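PDB 3B40: probable dipeptidase from Pseudomonas aeruginosa, which probably hydrolyses dipeptides as a metal-dependent peptidase of the M19 (membrane dipeptidase) family, built on a TIM-barrel fold. Local coordinates for residues L138-L143 / N169-S174; A287-P292 / G317-A322; A269-L274 / K336-A341. The protein carries 11 engineered substitutions. All coordinates share one frame; numbering follows the deposited sequence.

Contact 1 (L138-L143 / N169-S174); sequences LNAYPL and NDWADS. Engineered in segment 169-174: A172 (natural residue Ser).
A140 and N139 meet W171 and N169 in a buried loop-to-loop contact where the chain leaves barrel strands 131-138 and 160-162. A140 CB lies over one face of W171, offset toward the rim, with CE3 of W171 3.6 Å away; the small methyl lets the ring lie close to the backbone. L143 CD1 adds to this patch, 3.7 Å from W171 CH2, its side chain crossing the indole at about a right angle, while L150 of helix 148-155 touches both L143 and W171. CG of N169 sits between its backbone N and carbonyl carbon (chi1 65°), and OD1 accepts from W171 N at 2.8 Å, in the carbonyl plane, closing an Asx turn, and from the N of A172, an engineered residue, at 3.0 Å, extending it to an Asx motif. ND2 of N169 donates to F163 O and to a water that also reaches N139 OD1; its direct bond to that OD1 is weak, 3.4 Å. N139 ND2 is held by G69 O. Asparagine suits both places because its amide donates and accepts at once. The buried amides appear to be satisfied mainly by backbone groups and water; the weak direct link probably adds little.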
loop_
_atom_site.group_PDB
_atom_site.type_symbol
_atom_site.label_atom_id
_atom_site.label_comp_id
_atom_site.label_asym_id
_atom_site.label_seq_id
_atom_site.Cartn_x
_atom_site.Cartn_y
_atom_site.Cartn_z
ATOM N N LEU A 138 -8.347 3.129 -2.142
ATOM C CA LEU A 138 -7.295 3.099 -3.138
ATOM C C LEU A 138 -7.936 2.735 -4.456
ATOM O O LEU A 138 -8.710 1.778 -4.518
ATOM C CB LEU A 138 -6.168 2.114 -2.742
ATOM C CG LEU A 138 -4.914 1.976 -3.621
ATOM C CD1 LEU A 138 -4.048 3.225 -3.562
ATOM C CD2 LEU A 138 -4.076 0.773 -3.157
ATOM N N ASN A 139 -7.644 3.544 -5.477
ATOM C CA ASN A 139 -8.057 3.332 -6.884
ATOM C C ASN A 139 -9.297 4.145 -7.294
ATOM O O ASN A 139 -10.408 3.913 -6.784
ATOM C CB ASN A 139 -8.298 1.860 -7.174
ATOM C CG ASN A 139 -8.258 1.533 -8.661
ATOM O OD1 ASN A 139 -7.840 2.348 -9.493
ATOM N ND2 ASN A 139 -8.641 0.311 -8.987
ATOM N N ALA A 140 -9.117 5.092 -8.213
ATOM C CA ALA A 140 -10.249 5.904 -8.701
ATOM C C ALA A 140 -11.151 5.163 -9.705
ATOM O O ALA A 140 -12.238 5.643 -10.023
ATOM C CB ALA A 140 -9.732 7.197 -9.323
ATOM N N TYR A 141 -10.691 4.009 -10.210
ATOM C CA TYR A 141 -11.459 3.217 -11.181
ATOM C C TYR A 141 -12.960 3.018 -10.830
ATOM O O TYR A 141 -13.822 3.310 -11.655
ATOM C CB TYR A 141 -10.756 1.888 -11.477
ATOM C CG TYR A 141 -11.559 0.966 -12.377
ATOM C CD1 TYR A 141 -11.554 1.144 -13.775
ATOM C CD2 TYR A 141 -12.328 -0.086 -11.841
ATOM C CE1 TYR A 141 -12.292 0.308 -14.613
ATOM C CE2 TYR A 141 -13.082 -0.926 -12.688
ATOM C CZ TYR A 141 -13.048 -0.720 -14.061
ATOM O OH TYR A 141 -13.772 -1.541 -14.892
ATOM N N PRO A 142 -13.294 2.551 -9.607
ATOM C CA PRO A 142 -14.731 2.375 -9.330
ATOM C C PRO A 142 -15.594 3.649 -9.382
ATOM O O PRO A 142 -16.828 3.549 -9.483
ATOM C CB PRO A 142 -14.746 1.839 -7.907
ATOM C CG PRO A 142 -13.369 1.293 -7.662
ATOM C CD PRO A 142 -12.456 2.139 -8.463
ATOM N N LEU A 143 -14.973 4.831 -9.325
ATOM C CA LEU A 143 -15.731 6.068 -9.137
ATOM C C LEU A 143 -16.261 6.699 -10.433
ATOM O O LEU A 143 -17.071 7.623 -10.364
ATOM C CB LEU A 143 -14.927 7.116 -8.346
ATOM C CG LEU A 143 -14.173 6.786 -7.050
ATOM C CD1 LEU A 143 -13.569 8.071 -6.462
ATOM C CD2 LEU A 143 -15.113 6.105 -6.060
ATOM N N ASN A 169 -6.287 4.514 -14.961
ATOM C CA ASN A 169 -7.718 4.808 -14.883
ATOM C C ASN A 169 -7.957 6.229 -15.391
ATOM O O ASN A 169 -6.994 6.921 -15.778
ATOM C CB ASN A 169 -8.263 4.598 -13.441
ATOM C CG ASN A 169 -7.669 5.562 -12.454
ATOM O OD1 ASN A 169 -7.824 6.800 -12.588
ATOM N ND2 ASN A 169 -6.988 5.025 -11.440
ATOM N N ASP A 170 -9.223 6.655 -15.416
ATOM C CA ASP A 170 -9.595 7.933 -16.059
ATOM C C ASP A 170 -9.215 9.195 -15.289
ATOM O O ASP A 170 -9.352 10.290 -15.803
ATOM C CB ASP A 170 -11.087 7.966 -16.391
ATOM C CG ASP A 170 -11.466 6.909 -17.420
ATOM O OD1 ASP A 170 -10.620 6.518 -18.250
ATOM O OD2 ASP A 170 -12.599 6.458 -17.391
ATOM N N TRP A 171 -8.742 9.031 -14.065
ATOM C CA TRP A 171 -8.270 10.145 -13.214
ATOM C C TRP A 171 -6.742 10.299 -13.201
ATOM O O TRP A 171 -6.221 11.408 -13.112
ATOM C CB TRP A 171 -8.748 9.906 -11.778
ATOM C CG TRP A 171 -10.224 10.119 -11.558
ATOM C CD1 TRP A 171 -11.222 10.045 -12.502
ATOM C CD2 TRP A 171 -10.871 10.487 -10.323
ATOM N NE1 TRP A 171 -12.453 10.305 -11.914
ATOM C CE2 TRP A 171 -12.264 10.572 -10.581
ATOM C CE3 TRP A 171 -10.415 10.717 -9.024
ATOM C CZ2 TRP A 171 -13.201 10.898 -9.581
ATOM C CZ3 TRP A 171 -11.344 11.035 -8.031
ATOM C CH2 TRP A 171 -12.719 11.126 -8.318
ATOM N N ALA A 172 -6.031 9.175 -13.252
ATOM C CA ALA A 172 -4.579 9.184 -13.105
ATOM C C ALA A 172 -3.968 8.003 -13.845
ATOM O O ALA A 172 -4.537 6.896 -13.823
ATOM C CB ALA A 172 -4.231 9.079 -11.618
ATOM N N ASP A 173 -2.798 8.222 -14.448
ATOM C CA ASP A 173 -1.970 7.120 -14.999
ATOM C C ASP A 173 -1.311 6.308 -13.875
ATOM O O ASP A 173 -0.891 6.861 -12.857
ATOM C CB ASP A 173 -0.848 7.628 -15.911
ATOM C CG ASP A 173 -1.357 8.392 -17.148
ATOM O OD1 ASP A 173 -2.495 8.153 -17.621
ATOM O OD2 ASP A 173 -0.590 9.249 -17.652
ATOM N N SER A 174 -1.144 5.013 -14.106
ATOM C CA SER A 174 -0.513 4.171 -13.116
ATOM C C SER A 174 0.989 4.042 -13.424
ATOM O O SER A 174 1.410 4.225 -14.559
ATOM C CB SER A 174 -1.198 2.804 -13.083
ATOM O OG SER A 174 -0.481 1.882 -12.265
HETATM O O HOH W 1 -5.719 2.379 -11.269
#

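Contact 2 (A287-P292 / G317-A322); sequences ARFDLP and GEYASA. With MG (magnesium ion), chain D.
F289 and Y319 carry most of the buried surface, and they meet as a T-shaped (edge-to-face) pair, the edge of Y319 directed at the face of F289. Their centroids are 5.2 Å apart and the planes are inclined at 64°, with Y319 CD1 3.7 Å from F289 CD2. Y319 CB lies over the same ring as a CH-pi contact, 3.9 Å from the F289 centroid, so both stem and ring edge of the tyrosine press on the phenylalanine. L291 meets the far end of the tyrosine tip to tip, its CD1 3.7 Å from Y319 OH; the branched end of leucine meets the apolar carbons around the hydroxyl. W311 also meets the tyrosine ring edge-to-face. Both carboxylate oxygens of E318 bind a magnesium ion, OE2 at 2.3 Å and OE1 at 2.7 Å. The guanidinium of R288 lies with one face against F289 CE2, its NH2 4.3 Å from E318 OE2, too far for a salt bridge. D290, with positive phi, is the C-prime residue of the Schellman motif that ends helix 276-288, and F289 and L291 flank it: a helix C-terminus packed by an aromatic pair against neighbouring helix 313-328.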
loop_
_atom_site.group_PDB
_atom_site.type_symbol
_atom_site.label_atom_id
_atom_site.label_comp_id
_atom_site.label_asym_id
_atom_site.label_seq_id
_atom_site.Cartn_x
_atom_site.Cartn_y
_atom_site.Cartn_z
ATOM N N ALA A 287 10.675 -16.623 -23.653
ATOM C CA ALA A 287 11.011 -17.340 -24.892
ATOM C C ALA A 287 9.920 -18.296 -25.439
ATOM O O ALA A 287 9.654 -18.293 -26.640
ATOM C CB ALA A 287 12.334 -18.069 -24.727
ATOM N N ARG A 288 9.265 -19.096 -24.595
ATOM C CA ARG A 288 8.168 -19.937 -25.136
ATOM C C ARG A 288 6.872 -19.207 -25.454
ATOM O O ARG A 288 5.987 -19.778 -26.097
ATOM C CB ARG A 288 7.897 -21.231 -24.343
ATOM C CG ARG A 288 7.827 -21.117 -22.846
ATOM C CD ARG A 288 7.508 -22.477 -22.204
ATOM N NE ARG A 288 6.045 -22.674 -22.076
ATOM C CZ ARG A 288 5.366 -22.847 -20.930
ATOM N NH1 ARG A 288 5.986 -22.904 -19.755
ATOM N NH2 ARG A 288 4.044 -22.996 -20.963
ATOM N N PHE A 289 6.752 -17.949 -25.021
ATOM C CA PHE A 289 5.601 -17.121 -25.401
ATOM C C PHE A 289 5.990 -16.010 -26.377
ATOM O O PHE A 289 5.257 -15.048 -26.540
ATOM C CB PHE A 289 4.917 -16.530 -24.161
ATOM C CG PHE A 289 4.119 -17.530 -23.390
ATOM C CD1 PHE A 289 2.743 -17.657 -23.610
ATOM C CD2 PHE A 289 4.737 -18.374 -22.482
ATOM C CE1 PHE A 289 1.996 -18.591 -22.903
ATOM C CE2 PHE A 289 3.999 -19.307 -21.772
ATOM C CZ PHE A 289 2.626 -19.415 -21.992
ATOM N N ASP A 290 7.145 -16.158 -27.015
ATOM C CA ASP A 290 7.601 -15.253 -28.077
ATOM C C ASP A 290 7.890 -13.820 -27.592
ATOM O O ASP A 290 7.763 -12.854 -28.353
ATOM C CB ASP A 290 6.607 -15.248 -29.245
ATOM C CG ASP A 290 6.576 -16.573 -30.008
ATOM O OD1 ASP A 290 7.653 -17.146 -30.296
ATOM O OD2 ASP A 290 5.455 -17.037 -30.320
ATOM N N LEU A 291 8.330 -13.697 -26.345
ATOM C CA LEU A 291 8.760 -12.432 -25.810
ATOM C C LEU A 291 10.264 -12.464 -25.654
ATOM O O LEU A 291 10.825 -13.524 -25.322
ATOM C CB LEU A 291 8.104 -12.195 -24.446
ATOM C CG LEU A 291 6.585 -12.196 -24.365
ATOM C CD1 LEU A 291 6.160 -12.306 -22.906
ATOM C CD2 LEU A 291 5.990 -10.935 -25.023
ATOM N N PRO A 292 10.932 -11.303 -25.863
ATOM C CA PRO A 292 12.389 -11.239 -25.879
ATOM C C PRO A 292 12.920 -11.271 -24.455
ATOM O O PRO A 292 12.136 -11.112 -23.514
ATOM C CB PRO A 292 12.666 -9.875 -26.511
ATOM C CG PRO A 292 11.494 -9.038 -26.101
ATOM C CD PRO A 292 10.326 -9.967 -26.079
ATOM N N GLY A 317 -3.787 -16.015 -19.450
ATOM C CA GLY A 317 -3.959 -16.868 -18.288
ATOM C C GLY A 317 -2.801 -17.816 -18.051
ATOM O O GLY A 317 -2.268 -17.877 -16.953
ATOM N N GLU A 318 -2.388 -18.532 -19.097
ATOM C CA GLU A 318 -1.279 -19.477 -19.006
ATOM C C GLU A 318 0.047 -18.824 -18.637
ATOM O O GLU A 318 0.790 -19.308 -17.777
ATOM C CB GLU A 318 -1.119 -20.214 -20.326
ATOM C CG GLU A 318 -1.803 -21.557 -20.354
ATOM C CD GLU A 318 -1.355 -22.383 -21.525
ATOM O OE1 GLU A 318 -2.231 -22.872 -22.288
ATOM O OE2 GLU A 318 -0.120 -22.535 -21.700
ATOM N N TYR A 319 0.346 -17.726 -19.316
ATOM C CA TYR A 319 1.574 -16.994 -19.082
ATOM C C TYR A 319 1.619 -16.350 -17.684
ATOM O O TYR A 319 2.566 -16.603 -16.924
ATOM C CB TYR A 319 1.770 -15.940 -20.186
ATOM C CG TYR A 319 2.953 -15.068 -19.936
ATOM C CD1 TYR A 319 4.239 -15.526 -20.175
ATOM C CD2 TYR A 319 2.785 -13.764 -19.455
ATOM C CE1 TYR A 319 5.350 -14.711 -19.918
ATOM C CE2 TYR A 319 3.866 -12.959 -19.200
ATOM C CZ TYR A 319 5.148 -13.419 -19.441
ATOM O OH TYR A 319 6.220 -12.593 -19.181
ATOM N N ALA A 320 0.621 -15.507 -17.376
ATOM C CA ALA A 320 0.440 -14.904 -16.032
ATOM C C ALA A 320 0.561 -15.948 -14.911
ATOM O O ALA A 320 1.357 -15.788 -13.980
ATOM C CB ALA A 320 -0.928 -14.151 -15.942
ATOM N N SER A 321 -0.211 -17.036 -15.009
ATOM C CA SER A 321 -0.142 -18.102 -13.974
ATOM C C SER A 321 1.266 -18.619 -13.812
ATOM O O SER A 321 1.785 -18.665 -12.695
ATOM C CB SER A 321 -1.092 -19.248 -14.267
ATOM O OG SER A 321 -2.409 -18.740 -14.411
ATOM N N ALA A 322 1.904 -18.962 -14.924
ATOM C CA ALA A 322 3.283 -19.443 -14.892
ATOM C C ALA A 322 4.286 -18.436 -14.354
ATOM O O ALA A 322 5.230 -18.816 -13.659
ATOM C CB ALA A 322 3.729 -19.927 -16.282
HETATM MG MG MG D . -0.097 -24.350 -23.142
#

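Contact 3 (A269-L274 / K336-A341); sequences AYLRPL and KELVDA
In R272 and E337, chi3 of -75° turns NE of R272, and chi2 of 90° turns CD of E337, toward each other. The arginine grips side-on with two nitrogens, both on one oxygen: NH2 of R272 lies 2.7 Å from E337 OE2, and NE of R272 is 3.0 Å from the same OE2. The oxygen lies at the guanidinium edge, close to its plane, yet both donors reach it from the same face of the carboxylate, above that group's plane. The planes of the two groups are 62° apart, and this salt bridge differs from the paired arrangement in which each carboxylate oxygen takes its own N-H. The second oxygen, OE1 of E337, is engaged by the backbone N of G334, just before helix 335-349, which helps fix the rotation of the carboxylate.

Beneath the ion pair lies an apolar layer. CB of L271 points toward the helix, and the two methyls of this leucine divide the work: CD2 sits 3.5 Å from A341 CB, and CD1 approaches L338 CA at 3.9 Å. Alanine suits the place one turn after E337 because its short side chain admits the leucine methyl close to the helix. CB of L271 also lies 4.0 Å from E337 CB, so the glutamate's stem joins the apolar layer while its end takes the charge. L338 and A341 both touch V264 of strand 261-265, which ties this helix face to the barrel wall. Chemically, the contact couples a buried leucine, fitted against the helix, to a partly exposed charged pair at its more exposed side; two N-H donors on OE2 would probably favour the ionised form of E337.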
loop_
_atom_site.group_PDB
_atom_site.type_symbol
_atom_site.label_atom_id
_atom_site.label_comp_id
_atom_site.label_asym_id
_atom_site.label_seq_id
_atom_site.Cartn_x
_atom_site.Cartn_y
_atom_site.Cartn_z
ATOM N N ALA A 269 9.791 -8.208 -3.290
ATOM C CA ALA A 269 10.344 -7.919 -4.630
ATOM C C ALA A 269 10.624 -6.448 -4.931
ATOM O O ALA A 269 11.252 -6.142 -5.959
ATOM C CB ALA A 269 9.449 -8.517 -5.754
ATOM N N TYR A 270 10.161 -5.537 -4.077
ATOM C CA TYR A 270 10.454 -4.123 -4.271
ATOM C C TYR A 270 11.701 -3.765 -3.454
ATOM O O TYR A 270 12.193 -2.618 -3.531
ATOM C CB TYR A 270 9.324 -3.188 -3.806
ATOM C CG TYR A 270 7.900 -3.335 -4.360
ATOM C CD1 TYR A 270 7.610 -4.058 -5.520
ATOM C CD2 TYR A 270 6.834 -2.694 -3.692
ATOM C CE1 TYR A 270 6.269 -4.180 -5.976
ATOM C CE2 TYR A 270 5.500 -2.788 -4.149
ATOM C CZ TYR A 270 5.234 -3.542 -5.273
ATOM O OH TYR A 270 3.931 -3.616 -5.699
ATOM N N LEU A 271 12.206 -4.741 -2.686
ATOM C CA LEU A 271 13.309 -4.524 -1.745
ATOM C C LEU A 271 14.585 -5.261 -2.129
ATOM O O LEU A 271 15.682 -4.810 -1.818
ATOM C CB LEU A 271 12.904 -4.933 -0.322
ATOM C CG LEU A 271 11.767 -4.155 0.340
ATOM C CD1 LEU A 271 11.287 -4.910 1.603
ATOM C CD2 LEU A 271 12.176 -2.711 0.658
ATOM N N ARG A 272 14.423 -6.421 -2.755
ATOM C CA ARG A 272 15.540 -7.187 -3.296
ATOM C C ARG A 272 15.310 -7.502 -4.785
ATOM O O ARG A 272 14.268 -8.071 -5.117
ATOM C CB ARG A 272 15.674 -8.496 -2.530
ATOM C CG ARG A 272 16.819 -9.363 -3.021
ATOM C CD ARG A 272 16.793 -10.740 -2.378
ATOM N NE ARG A 272 17.249 -10.692 -1.002
ATOM C CZ ARG A 272 17.265 -11.743 -0.191
ATOM N NH1 ARG A 272 16.845 -12.911 -0.645
ATOM N NH2 ARG A 272 17.682 -11.622 1.076
ATOM N N PRO A 273 16.278 -7.153 -5.668
ATOM C CA PRO A 273 16.208 -7.521 -7.093
ATOM C C PRO A 273 16.145 -9.054 -7.270
ATOM O O PRO A 273 16.785 -9.770 -6.521
ATOM C CB PRO A 273 17.520 -6.977 -7.690
ATOM C CG PRO A 273 18.097 -6.054 -6.668
ATOM C CD PRO A 273 17.481 -6.360 -5.339
ATOM N N LEU A 274 15.374 -9.539 -8.237
ATOM C CA LEU A 274 15.225 -10.978 -8.451
ATOM C C LEU A 274 16.578 -11.638 -8.697
ATOM O O LEU A 274 17.412 -11.117 -9.456
ATOM C CB LEU A 274 14.292 -11.255 -9.635
ATOM C CG LEU A 274 12.827 -10.794 -9.513
ATOM C CD1 LEU A 274 12.075 -11.054 -10.826
ATOM C CD2 LEU A 274 12.079 -11.439 -8.358
ATOM N N LYS A 336 16.552 -7.264 6.849
ATOM C CA LYS A 336 17.737 -6.491 6.478
ATOM C C LYS A 336 17.378 -5.499 5.371
ATOM O O LYS A 336 17.667 -4.313 5.478
ATOM C CB LYS A 336 18.877 -7.399 5.996
ATOM C CG LYS A 336 20.118 -6.609 5.462
ATOM C CD LYS A 336 21.165 -7.521 4.835
ATOM C CE LYS A 336 22.396 -6.725 4.337
ATOM N NZ LYS A 336 21.988 -5.713 3.278
ATOM N N GLU A 337 16.753 -6.008 4.317
ATOM C CA GLU A 337 16.347 -5.201 3.150
ATOM C C GLU A 337 15.289 -4.153 3.481
ATOM O O GLU A 337 15.370 -3.011 3.037
ATOM C CB GLU A 337 15.840 -6.121 2.049
ATOM C CG GLU A 337 16.969 -6.893 1.349
ATOM C CD GLU A 337 17.307 -8.234 1.969
ATOM O OE1 GLU A 337 16.780 -8.587 3.044
ATOM O OE2 GLU A 337 18.118 -8.960 1.342
ATOM N N LEU A 338 14.300 -4.543 4.277
ATOM C CA LEU A 338 13.307 -3.594 4.694
ATOM C C LEU A 338 13.962 -2.398 5.389
ATOM O O LEU A 338 13.620 -1.254 5.099
ATOM C CB LEU A 338 12.258 -4.245 5.614
ATOM C CG LEU A 338 11.210 -3.240 6.095
ATOM C CD1 LEU A 338 10.517 -2.467 4.952
ATOM C CD2 LEU A 338 10.192 -3.903 7.032
ATOM N N VAL A 339 14.884 -2.651 6.304
ATOM C CA VAL A 339 15.502 -1.524 7.029
ATOM C C VAL A 339 16.571 -0.774 6.203
ATOM O O VAL A 339 16.784 0.425 6.400
ATOM C CB VAL A 339 15.980 -1.952 8.427
ATOM C CG1 VAL A 339 16.751 -0.813 9.152
ATOM C CG2 VAL A 339 14.749 -2.353 9.239
ATOM N N ASP A 340 17.245 -1.472 5.295
ATOM C CA ASP A 340 18.083 -0.778 4.275
ATOM C C ASP A 340 17.240 0.287 3.567
ATOM O O ASP A 340 17.668 1.436 3.405
ATOM C CB ASP A 340 18.551 -1.766 3.237
ATOM C CG ASP A 340 19.683 -2.651 3.710
ATOM O OD1 ASP A 340 20.275 -2.427 4.795
ATOM O OD2 ASP A 340 19.990 -3.597 2.956
ATOM N N ALA A 341 16.027 -0.107 3.155
ATOM C CA ALA A 341 15.105 0.808 2.489
ATOM C C ALA A 341 14.717 1.947 3.422
ATOM O O ALA A 341 14.703 3.118 3.016
ATOM C CB ALA A 341 13.892 0.068 1.983
#

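Overall arrangement
All three contacts lie in one chain, within the M19 peptidase family region, a fold centred on a parallel barrel of strands. Contact 1 comes first along the chain, joining loops after two neighbouring strands, 131-138 and 160-162. Contact 3 then opens after strand 261-265 and closes on helix 335-349, and contact 2 falls between its two halves, joining the end of helix 276-288 to helix 313-328. The centres are 26 to 28 Å apart and no two contacts touch. Contacts 1 and 3 lie on opposite sides of the chain's centre, whereas contact 2 is farther out, about 27 Å from it. Contact 3 therefore brackets an excursion about half helical, within which contact 2 joins two helices.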